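ABC transporter periplasmic-binding protein YtfQ (PDB 6HBD) binds a furanose sugar, here beta-D-galactofuranose, between its two lobes, and probably serves as the substrate-binding component of a mycobacterial L-arabinofuranose ABC transporter. Local coordinates at residues D105-T110 with G156-I161; I125-R130 with T288-F293; Q212-G217 with A239-H244. All coordinates share one frame; numbering follows the deposited sequence.

Interaction 1. Residues D105-T110 with G156-I161; sequences DRAVDT and GADPAI. With ZN (zinc ion), chain F; GZL (beta-D-galactofuranose), chain L.
Arg106 and Asp158 bring the irregular chain of 105-110 closest to the first turn of the helix that begins at Asp158, with their CA atoms 5.5 Å apart. The one hydrogen bond between the segments runs from Ala107 N to Asp158 OD2, 2.9 Å long. It is bent, with an N-H...O angle of 135°, and the donor reaches the oxygen from above the carboxylate plane. A chi1 of 179° swings the Asp158 carboxylate toward Ala107, and its two oxygens divide the work. OD2 takes the backbone N-H, while Asp158 OD1 binds a zinc ion at 2.2 Å that Asp162, one turn on, also holds, and accepts a hydrogen bond from Arg84. The metal and these donors together probably stabilise the negative charge of the carboxylate.

Arg106 runs extended from CG to NE and passes Pro159 at about a right angle, its CG 3.4 Å from Pro159 CD. Farther along, Ala157 CB sits 4.1 Å above the guanidinium plane of Arg106, over its centre, which gives the flat group a nonpolar support. The extended chain delivers Arg106 NH2 to 2.9 Å from O4 of the galactofuranose. Asp105 faces the sugar's exocyclic arm: its carbonyl O accepts from O6 at 2.7 Å, and OD1 lies 2.6 Å from O5. Ser80 OG is hydrogen-bonded to Asp105 OD1, and Arg32 makes a salt bridge with OD2.

The contact bridges the ligand cleft of a two-lobed periplasmic binding protein. Segment 105-110 leaves strand 101-104 of one lobe's sheet, whereas helix 158-171 follows strand 146-152 of the other. Phe119 of strand 118-121 touches both Ala107 and Asp158, and Phe124, at the start of helix 124-138, packs on Asp158 and Pro159.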
loop_
_atom_site.group_PDB
_atom_site.type_symbol
_atom_site.label_atom_id
_atom_site.label_comp_id
_atom_site.label_asym_id
_atom_site.label_seq_id
_atom_site.Cartn_x
_atom_site.Cartn_y
_atom_site.Cartn_z
ATOM N N ASP A 105 4.342 -5.812 -3.184
ATOM C CA ASP A 105 3.489 -4.654 -2.914
ATOM C C ASP A 105 3.818 -3.345 -3.678
ATOM O O ASP A 105 3.060 -2.387 -3.550
ATOM C CB ASP A 105 3.415 -4.397 -1.406
ATOM C CG ASP A 105 4.665 -3.932 -0.700
ATOM O OD1 ASP A 105 4.962 -2.713 -0.747
ATOM O OD2 ASP A 105 5.331 -4.777 -0.051
ATOM N N ARG A 106 4.882 -3.318 -4.498
ATOM C CA ARG A 106 5.253 -2.181 -5.328
ATOM C C ARG A 106 5.934 -2.708 -6.592
ATOM O O ARG A 106 6.674 -3.684 -6.529
ATOM C CB ARG A 106 6.193 -1.242 -4.565
ATOM C CG ARG A 106 5.461 -0.060 -3.961
ATOM C CD ARG A 106 6.208 0.611 -2.829
ATOM N NE ARG A 106 5.306 1.310 -1.918
ATOM C CZ ARG A 106 5.696 2.093 -0.917
ATOM N NH1 ARG A 106 6.985 2.283 -0.673
ATOM N NH2 ARG A 106 4.801 2.704 -0.161
ATOM N N ALA A 107 5.663 -2.065 -7.734
ATOM C CA ALA A 107 6.244 -2.420 -9.022
ATOM C C ALA A 107 7.354 -1.421 -9.414
ATOM O O ALA A 107 7.606 -0.442 -8.702
ATOM C CB ALA A 107 5.160 -2.456 -10.081
ATOM N N VAL A 108 8.054 -1.736 -10.511
ATOM C CA VAL A 108 9.165 -0.962 -11.051
ATOM C C VAL A 108 8.823 -0.463 -12.442
ATOM O O VAL A 108 7.794 -0.831 -13.007
ATOM C CB VAL A 108 10.495 -1.769 -11.069
ATOM C CG1 VAL A 108 10.903 -2.182 -9.667
ATOM C CG2 VAL A 108 10.436 -2.980 -11.992
ATOM N N ASP A 109 9.682 0.423 -12.965
ATOM C CA ASP A 109 9.638 0.954 -14.335
ATOM C C ASP A 109 11.014 0.587 -14.857
ATOM O O ASP A 109 12.004 1.263 -14.530
ATOM C CB ASP A 109 9.429 2.483 -14.376
ATOM C CG ASP A 109 7.981 2.962 -14.424
ATOM O OD1 ASP A 109 7.069 2.114 -14.631
ATOM O OD2 ASP A 109 7.756 4.187 -14.247
ATOM N N THR A 110 11.084 -0.564 -15.552
ATOM C CA THR A 110 12.338 -1.083 -16.052
ATOM C C THR A 110 12.356 -1.118 -17.571
ATOM O O THR A 110 11.336 -1.415 -18.206
ATOM C CB THR A 110 12.626 -2.421 -15.424
ATOM O OG1 THR A 110 14.036 -2.660 -15.534
ATOM C CG2 THR A 110 11.793 -3.564 -16.046
ATOM N N GLY A 156 6.457 9.050 -6.304
ATOM C CA GLY A 156 7.141 8.051 -7.127
ATOM C C GLY A 156 6.798 6.603 -6.855
ATOM O O GLY A 156 7.159 5.728 -7.648
ATOM N N ALA A 157 6.113 6.331 -5.728
ATOM C CA ALA A 157 5.693 4.981 -5.345
ATOM C C ALA A 157 4.495 4.541 -6.219
ATOM O O ALA A 157 3.553 5.328 -6.456
ATOM C CB ALA A 157 5.319 4.941 -3.866
ATOM N N ASP A 158 4.568 3.273 -6.697
ATOM C CA ASP A 158 3.587 2.617 -7.553
ATOM C C ASP A 158 2.166 2.744 -6.997
ATOM O O ASP A 158 1.320 3.276 -7.720
ATOM C CB ASP A 158 4.026 1.158 -7.790
ATOM C CG ASP A 158 3.137 0.279 -8.647
ATOM O OD1 ASP A 158 2.531 0.800 -9.597
ATOM O OD2 ASP A 158 3.090 -0.936 -8.391
ATOM N N PRO A 159 1.879 2.416 -5.705
ATOM C CA PRO A 159 0.499 2.610 -5.201
ATOM C C PRO A 159 -0.038 4.062 -5.216
ATOM O O PRO A 159 -1.240 4.272 -5.446
ATOM C CB PRO A 159 0.565 2.053 -3.768
ATOM C CG PRO A 159 1.994 1.958 -3.428
ATOM C CD PRO A 159 2.738 1.776 -4.684
ATOM N N ALA A 160 0.852 5.059 -4.950
ATOM C CA ALA A 160 0.456 6.463 -4.895
ATOM C C ALA A 160 -0.029 6.978 -6.250
ATOM O O ALA A 160 -1.133 7.555 -6.344
ATOM C CB ALA A 160 1.604 7.312 -4.397
ATOM N N ILE A 161 0.781 6.721 -7.304
ATOM C CA ILE A 161 0.471 7.113 -8.688
ATOM C C ILE A 161 -0.850 6.468 -9.124
ATOM O O ILE A 161 -1.748 7.159 -9.604
ATOM C CB ILE A 161 1.627 6.673 -9.632
ATOM C CG1 ILE A 161 2.917 7.462 -9.359
ATOM C CG2 ILE A 161 1.226 6.806 -11.096
ATOM C CD1 ILE A 161 4.172 6.689 -9.627
HETATM ZN ZN ZN F . 1.159 -0.120 -11.014
HETATM C C6 GZL L . 0.749 -1.062 -1.050
HETATM C C5 GZL L . 1.973 -0.722 -0.227
HETATM C C4 GZL L . 1.858 0.639 0.437
HETATM C C3 GZL L . 0.693 0.792 1.408
HETATM C C2 GZL L . 1.199 1.911 2.298
HETATM O O6 GZL L . 0.975 -2.255 -1.791
HETATM O O5 GZL L . 3.165 -0.820 -1.012
HETATM O O4 GZL L . 3.021 0.868 1.263
HETATM O O3 GZL L . -0.543 1.152 0.813
HETATM C C1 GZL L . 2.644 1.490 2.499
HETATM O O2 GZL L . 0.533 2.014 3.548
HETATM O O1 GZL L . 3.283 2.701 2.694
#

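Interaction 2. Residues I125-R130 with T288-F293; sequences IEEGRR and TPDEAF. With ZN (zinc ion), chain D.
Glu127 and Arg130, one helical turn apart, face Asp290 and Ala292 of a nearly extended chain, with CA separations of 7.5 Å for Glu127-Asp290 and 8.1 Å for Arg130-Ala292. No hydrogen bond joins the segments; the contact is made by Glu127 on the Asp290 side chain and by Arg130 on the backbone of 290-292.

Its centre is a carboxylate pair. Glu127 extends beyond CG and crosses the Asp290 side chain at about a right angle, placing OE2 3.1 Å from Asp290 OD1 with the two carboxylate planes 56° apart. Both atoms are acceptors, so this approach would probably be unfavourable unless a proton or a cation offsets it. Asp290 is a zinc ligand, with Cys261 and Glu126, in a structure of this protein, but no zinc occupies that site here. Arg163 may relieve part of the charge through its salt bridge to Glu127 OE1. Asp290 OD2 lies 3.5 Å from Glu127 CG, alongside the aliphatic part of that chain.

Arg130, bent at chi3 (82°), brings its guanidinium beside the extended backbone. Arg130 NH1 stops 3.6 Å from Asp290 O, too far for a hydrogen bond, and Ala292 N lies over one face of the group. Glu291 starts off away from the helix, and its OE1 binds a zinc ion at 2.1 Å with a water and, among others, Glu260.

Segment 288-293 connects the lobes, leaving strand 285-287 of one sheet and entering the other as strand 292-293, antiparallel to 257-260. Helix 124-138 flanks this crossing, where Glu127 and Ala292 both pack on Val259 of strand 257-260.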
loop_
_atom_site.group_PDB
_atom_site.type_symbol
_atom_site.label_atom_id
_atom_site.label_comp_id
_atom_site.label_asym_id
_atom_site.label_seq_id
_atom_site.Cartn_x
_atom_site.Cartn_y
_atom_site.Cartn_z
ATOM N N ILE A 125 -5.083 0.829 -8.720
ATOM C CA ILE A 125 -6.023 1.638 -9.500
ATOM C C ILE A 125 -7.421 1.324 -9.003
ATOM O O ILE A 125 -8.154 2.246 -8.687
ATOM C CB ILE A 125 -5.881 1.430 -11.041
ATOM C CG1 ILE A 125 -4.490 1.914 -11.558
ATOM C CG2 ILE A 125 -7.003 2.154 -11.818
ATOM C CD1 ILE A 125 -3.501 0.883 -11.743
ATOM N N GLU A 126 -7.778 0.054 -8.862
ATOM C CA GLU A 126 -9.118 -0.261 -8.372
ATOM C C GLU A 126 -9.320 0.106 -6.923
ATOM O O GLU A 126 -10.445 0.462 -6.567
ATOM C CB GLU A 126 -9.493 -1.701 -8.606
ATOM C CG GLU A 126 -10.560 -1.816 -9.673
ATOM C CD GLU A 126 -11.952 -1.907 -9.104
ATOM O OE1 GLU A 126 -12.855 -1.215 -9.615
ATOM O OE2 GLU A 126 -12.150 -2.710 -8.169
ATOM N N GLU A 127 -8.254 0.041 -6.079
ATOM C CA GLU A 127 -8.378 0.498 -4.695
ATOM C C GLU A 127 -8.821 1.974 -4.758
ATOM O O GLU A 127 -9.829 2.339 -4.139
ATOM C CB GLU A 127 -7.067 0.355 -3.921
ATOM C CG GLU A 127 -6.723 -1.082 -3.612
ATOM C CD GLU A 127 -5.348 -1.301 -3.013
ATOM O OE1 GLU A 127 -4.537 -0.348 -3.019
ATOM O OE2 GLU A 127 -5.085 -2.423 -2.523
ATOM N N GLY A 128 -8.137 2.764 -5.599
ATOM C CA GLY A 128 -8.487 4.161 -5.864
ATOM C C GLY A 128 -9.856 4.349 -6.508
ATOM O O GLY A 128 -10.639 5.160 -6.024
ATOM N N ARG A 129 -10.182 3.588 -7.575
ATOM C CA ARG A 129 -11.478 3.681 -8.250
ATOM C C ARG A 129 -12.609 3.367 -7.280
ATOM O O ARG A 129 -13.540 4.165 -7.172
ATOM C CB ARG A 129 -11.558 2.761 -9.481
ATOM C CG ARG A 129 -12.917 2.864 -10.187
ATOM C CD ARG A 129 -12.895 2.594 -11.677
ATOM N NE ARG A 129 -12.120 1.400 -12.007
ATOM C CZ ARG A 129 -10.905 1.367 -12.560
ATOM N NH1 ARG A 129 -10.280 2.496 -12.885
ATOM N NH2 ARG A 129 -10.306 0.203 -12.797
ATOM N N ARG A 130 -12.511 2.245 -6.537
ATOM C CA ARG A 130 -13.506 1.866 -5.525
ATOM C C ARG A 130 -13.744 3.020 -4.499
ATOM O O ARG A 130 -14.906 3.290 -4.123
ATOM C CB ARG A 130 -13.084 0.584 -4.785
ATOM C CG ARG A 130 -13.238 -0.679 -5.624
ATOM C CD ARG A 130 -13.024 -1.958 -4.851
ATOM N NE ARG A 130 -14.236 -2.338 -4.117
ATOM C CZ ARG A 130 -14.552 -3.572 -3.716
ATOM N NH1 ARG A 130 -13.747 -4.603 -3.988
ATOM N NH2 ARG A 130 -15.678 -3.787 -3.045
ATOM N N THR A 288 -3.283 -9.726 -4.951
ATOM C CA THR A 288 -3.909 -9.980 -3.654
ATOM C C THR A 288 -5.270 -9.342 -3.693
ATOM O O THR A 288 -5.413 -8.298 -4.346
ATOM C CB THR A 288 -3.034 -9.494 -2.477
ATOM O OG1 THR A 288 -2.918 -8.063 -2.464
ATOM C CG2 THR A 288 -1.647 -10.142 -2.472
ATOM N N PRO A 289 -6.311 -9.975 -3.101
ATOM C CA PRO A 289 -7.651 -9.381 -3.182
ATOM C C PRO A 289 -7.875 -8.207 -2.265
ATOM O O PRO A 289 -7.058 -7.921 -1.381
ATOM C CB PRO A 289 -8.581 -10.536 -2.837
ATOM C CG PRO A 289 -7.774 -11.526 -2.163
ATOM C CD PRO A 289 -6.325 -11.222 -2.310
ATOM N N ASP A 290 -9.008 -7.528 -2.497
ATOM C CA ASP A 290 -9.426 -6.356 -1.745
ATOM C C ASP A 290 -10.929 -6.400 -1.495
ATOM O O ASP A 290 -11.687 -6.976 -2.263
ATOM C CB ASP A 290 -9.103 -5.048 -2.529
ATOM C CG ASP A 290 -7.655 -4.863 -2.997
ATOM O OD1 ASP A 290 -6.721 -5.085 -2.169
ATOM O OD2 ASP A 290 -7.452 -4.493 -4.194
ATOM N N GLU A 291 -11.348 -5.715 -0.449
ATOM C CA GLU A 291 -12.736 -5.531 -0.058
ATOM C C GLU A 291 -12.818 -4.172 0.594
ATOM O O GLU A 291 -11.780 -3.580 0.919
ATOM C CB GLU A 291 -13.245 -6.629 0.879
ATOM C CG GLU A 291 -12.623 -6.661 2.265
ATOM C CD GLU A 291 -13.314 -7.569 3.256
ATOM O OE1 GLU A 291 -12.584 -8.270 3.984
ATOM O OE2 GLU A 291 -14.563 -7.576 3.324
ATOM N N ALA A 292 -14.031 -3.666 0.769
ATOM C CA ALA A 292 -14.209 -2.367 1.375
ATOM C C ALA A 292 -15.222 -2.420 2.494
ATOM O O ALA A 292 -16.063 -3.315 2.524
ATOM C CB ALA A 292 -14.622 -1.361 0.324
ATOM N N PHE A 293 -15.113 -1.475 3.437
ATOM C CA PHE A 293 -15.979 -1.431 4.610
ATOM C C PHE A 293 -16.523 -0.034 4.849
ATOM O O PHE A 293 -15.820 0.951 4.640
ATOM C CB PHE A 293 -15.200 -1.850 5.870
ATOM C CG PHE A 293 -14.228 -2.978 5.690
ATOM C CD1 PHE A 293 -14.632 -4.286 5.844
ATOM C CD2 PHE A 293 -12.900 -2.729 5.403
ATOM C CE1 PHE A 293 -13.717 -5.333 5.757
ATOM C CE2 PHE A 293 -11.996 -3.775 5.261
ATOM C CZ PHE A 293 -12.408 -5.074 5.462
HETATM ZN ZN ZN D . -10.626 -8.866 3.720
HETATM O O HOH W 1 -9.837 -10.022 5.262
#

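Interaction 3. Residues Q212-G217 with A239-H244; sequences QNDDMG and AVDATH. With ZN (zinc ion), chain C; GZL (beta-D-galactofuranose), chain L.
A chi1 of 43° at Asp214, setting CG between the backbone N and the carbonyl carbon, sends its carboxylate into the 241-243 turn, while Asp241, with CG anti to its carbonyl carbon, turns its carboxylate to the sugar. Asp214 OD2 accepts from Ala242 N at 2.8 Å and more weakly from Thr243 N. Asp214 OD1 takes the Thr243 hydroxyl, OG1, at 2.7 Å, approached from above the carboxylate plane. Two backbone N-H groups and one hydroxyl thus grip a single buried carboxylate and fix its rotation. Thr243 OG1 in turn accepts from Gly246 N as the N-cap of the next helix. A backbone bond, Asp214 N to Val240 O at 3.0 Å, draws the chains together, and Ala239 CB fits 3.6 Å from Asp214 CA.

Asp214, which does not touch the sugar, is placed to act as a second-shell residue, probably steadying the turn that carries Asp241. Asp241 spreads its two oxygens over neighbouring sugar hydroxyls, with O3 donating to OD1 at 2.9 Å and O2 to OD2 at 2.7 Å. Asp241 OD2 also receives Asn213 ND2 at 3.1 Å, on the syn side but tilted out of the carboxylate plane, and at 160° this bond is fairly straight. It lies nearly in the Asn213 amide plane, although amide and carboxylate are turned 72° apart. The same ND2 makes a weak bond to O2 of the sugar, and Asn213 OD1 caps its helix by accepting from Met216 N.

Both segments leave the C-terminal ends of adjacent parallel strands, 208-211 and 236-239, where helices 214-226 and 244-252 begin. These strands share one sheet with 257-260, so both segments belong to one lobe, while Asn213 touches Ser29 across the cleft.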
loop_
_atom_site.group_PDB
_atom_site.type_symbol
_atom_site.label_atom_id
_atom_site.label_comp_id
_atom_site.label_asym_id
_atom_site.label_seq_id
_atom_site.Cartn_x
_atom_site.Cartn_y
_atom_site.Cartn_z
ATOM N N GLN A 212 -4.574 8.258 0.699
ATOM C CA GLN A 212 -4.120 7.089 -0.058
ATOM C C GLN A 212 -3.573 6.001 0.853
ATOM O O GLN A 212 -3.168 4.937 0.376
ATOM C CB GLN A 212 -3.090 7.496 -1.129
ATOM C CG GLN A 212 -3.748 8.191 -2.318
ATOM C CD GLN A 212 -2.729 8.710 -3.288
ATOM O OE1 GLN A 212 -1.544 8.351 -3.252
ATOM N NE2 GLN A 212 -3.165 9.589 -4.168
ATOM N N ASN A 213 -3.550 6.262 2.164
ATOM C CA ASN A 213 -3.071 5.302 3.146
ATOM C C ASN A 213 -3.732 5.752 4.434
ATOM O O ASN A 213 -3.711 6.948 4.713
ATOM C CB ASN A 213 -1.555 5.341 3.143
ATOM C CG ASN A 213 -0.868 5.348 4.448
ATOM O OD1 ASN A 213 -0.456 6.396 4.940
ATOM N ND2 ASN A 213 -0.705 4.176 5.022
ATOM N N ASP A 214 -4.430 4.853 5.151
ATOM C CA ASP A 214 -5.187 5.311 6.314
ATOM C C ASP A 214 -4.312 5.911 7.439
ATOM O O ASP A 214 -4.870 6.649 8.247
ATOM C CB ASP A 214 -6.200 4.280 6.867
ATOM C CG ASP A 214 -5.849 2.835 7.013
ATOM O OD1 ASP A 214 -4.653 2.534 7.183
ATOM O OD2 ASP A 214 -6.787 2.001 6.999
ATOM N N ASP A 215 -2.966 5.705 7.455
ATOM C CA ASP A 215 -2.114 6.405 8.430
ATOM C C ASP A 215 -2.200 7.915 8.156
ATOM O O ASP A 215 -2.457 8.684 9.081
ATOM C CB ASP A 215 -0.660 5.943 8.380
ATOM C CG ASP A 215 -0.455 4.601 9.014
ATOM O OD1 ASP A 215 -1.224 3.661 8.686
ATOM O OD2 ASP A 215 0.469 4.476 9.836
ATOM N N MET A 216 -2.108 8.328 6.881
ATOM C CA MET A 216 -2.254 9.751 6.537
ATOM C C MET A 216 -3.641 10.272 6.902
ATOM O O MET A 216 -3.757 11.381 7.404
ATOM C CB MET A 216 -1.965 9.993 5.050
ATOM C CG MET A 216 -0.493 9.827 4.719
ATOM S SD MET A 216 -0.002 9.950 3.000
ATOM C CE MET A 216 -1.443 9.362 2.156
ATOM N N GLY A 217 -4.663 9.454 6.680
ATOM C CA GLY A 217 -6.037 9.768 7.052
ATOM C C GLY A 217 -6.252 9.821 8.561
ATOM O O GLY A 217 -7.217 10.438 9.038
ATOM N N ALA A 239 -10.129 6.063 3.002
ATOM C CA ALA A 239 -8.741 5.704 2.828
ATOM C C ALA A 239 -8.565 4.293 2.329
ATOM O O ALA A 239 -9.543 3.549 2.182
ATOM C CB ALA A 239 -7.995 5.915 4.125
ATOM N N VAL A 240 -7.311 3.964 1.983
ATOM C CA VAL A 240 -6.904 2.658 1.478
ATOM C C VAL A 240 -5.971 2.033 2.533
ATOM O O VAL A 240 -5.222 2.769 3.168
ATOM C CB VAL A 240 -6.238 2.811 0.084
ATOM C CG1 VAL A 240 -5.694 1.472 -0.429
ATOM C CG2 VAL A 240 -7.223 3.405 -0.912
ATOM N N ASP A 241 -6.038 0.705 2.705
ATOM C CA ASP A 241 -5.296 -0.148 3.643
ATOM C C ASP A 241 -6.202 -0.876 4.602
ATOM O O ASP A 241 -6.075 -2.103 4.543
ATOM C CB ASP A 241 -4.183 0.530 4.453
ATOM C CG ASP A 241 -2.907 0.866 3.716
ATOM O OD1 ASP A 241 -2.809 0.534 2.501
ATOM O OD2 ASP A 241 -1.992 1.446 4.355
ATOM N N ALA A 242 -6.973 -0.310 5.517
ATOM C CA ALA A 242 -7.694 -1.154 6.492
ATOM C C ALA A 242 -6.707 -1.799 7.516
ATOM O O ALA A 242 -6.690 -3.001 7.701
ATOM C CB ALA A 242 -8.558 -2.221 5.804
ATOM N N THR A 243 -5.859 -0.969 8.140
ATOM C CA THR A 243 -4.973 -1.284 9.264
ATOM C C THR A 243 -5.845 -1.411 10.513
ATOM O O THR A 243 -7.053 -1.175 10.447
ATOM C CB THR A 243 -3.923 -0.197 9.433
ATOM O OG1 THR A 243 -4.574 1.065 9.481
ATOM C CG2 THR A 243 -2.892 -0.212 8.331
ATOM N N HIS A 244 -5.245 -1.793 11.650
ATOM C CA HIS A 244 -6.003 -1.954 12.890
ATOM C C HIS A 244 -6.560 -0.639 13.295
ATOM O O HIS A 244 -7.776 -0.513 13.458
ATOM C CB HIS A 244 -5.115 -2.516 14.013
ATOM C CG HIS A 244 -5.841 -3.058 15.203
ATOM N ND1 HIS A 244 -5.142 -3.583 16.281
ATOM C CD2 HIS A 244 -7.166 -3.216 15.415
ATOM C CE1 HIS A 244 -6.059 -4.026 17.117
ATOM N NE2 HIS A 244 -7.296 -3.815 16.645
HETATM ZN ZN ZN C . -2.922 -3.133 16.257
HETATM C C6 GZL L . 0.749 -1.062 -1.050
HETATM C C5 GZL L . 1.973 -0.722 -0.227
HETATM C C4 GZL L . 1.858 0.639 0.437
HETATM C C3 GZL L . 0.693 0.792 1.408
HETATM C C2 GZL L . 1.199 1.911 2.298
HETATM O O6 GZL L . 0.975 -2.255 -1.791
HETATM O O5 GZL L . 3.165 -0.820 -1.012
HETATM O O4 GZL L . 3.021 0.868 1.263
HETATM O O3 GZL L . -0.543 1.152 0.813
HETATM C C1 GZL L . 2.644 1.490 2.499
HETATM O O2 GZL L . 0.533 2.014 3.548
HETATM O O1 GZL L . 3.283 2.701 2.694
HETATM O O HOH W 2 -2.852 -1.028 16.864
#

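From the N terminus, 105-110 leaves the first sheet and interaction 1 closes on 156-161, with strand 118-121 and helix 124-138 inside its loop. That helix supplies 125-130, whose partner 288-293 comes more than 150 residues later, so interactions 1 and 2 cross. Interaction 3 closes a short loop of 21 residues after interaction 1 is complete and lies nested within the loop of interaction 2. Interaction 1 ties the lobes across the cleft, interaction 3 joins two strand ends in one lobe, and interaction 2 sets an interlobe connection against a helix. Interactions 1 and 3 both touch the sugar and meet where Ala160 packs on Gln212; interactions 2 and 3 meet at Glu127-Val240 and Phe293-Ala242.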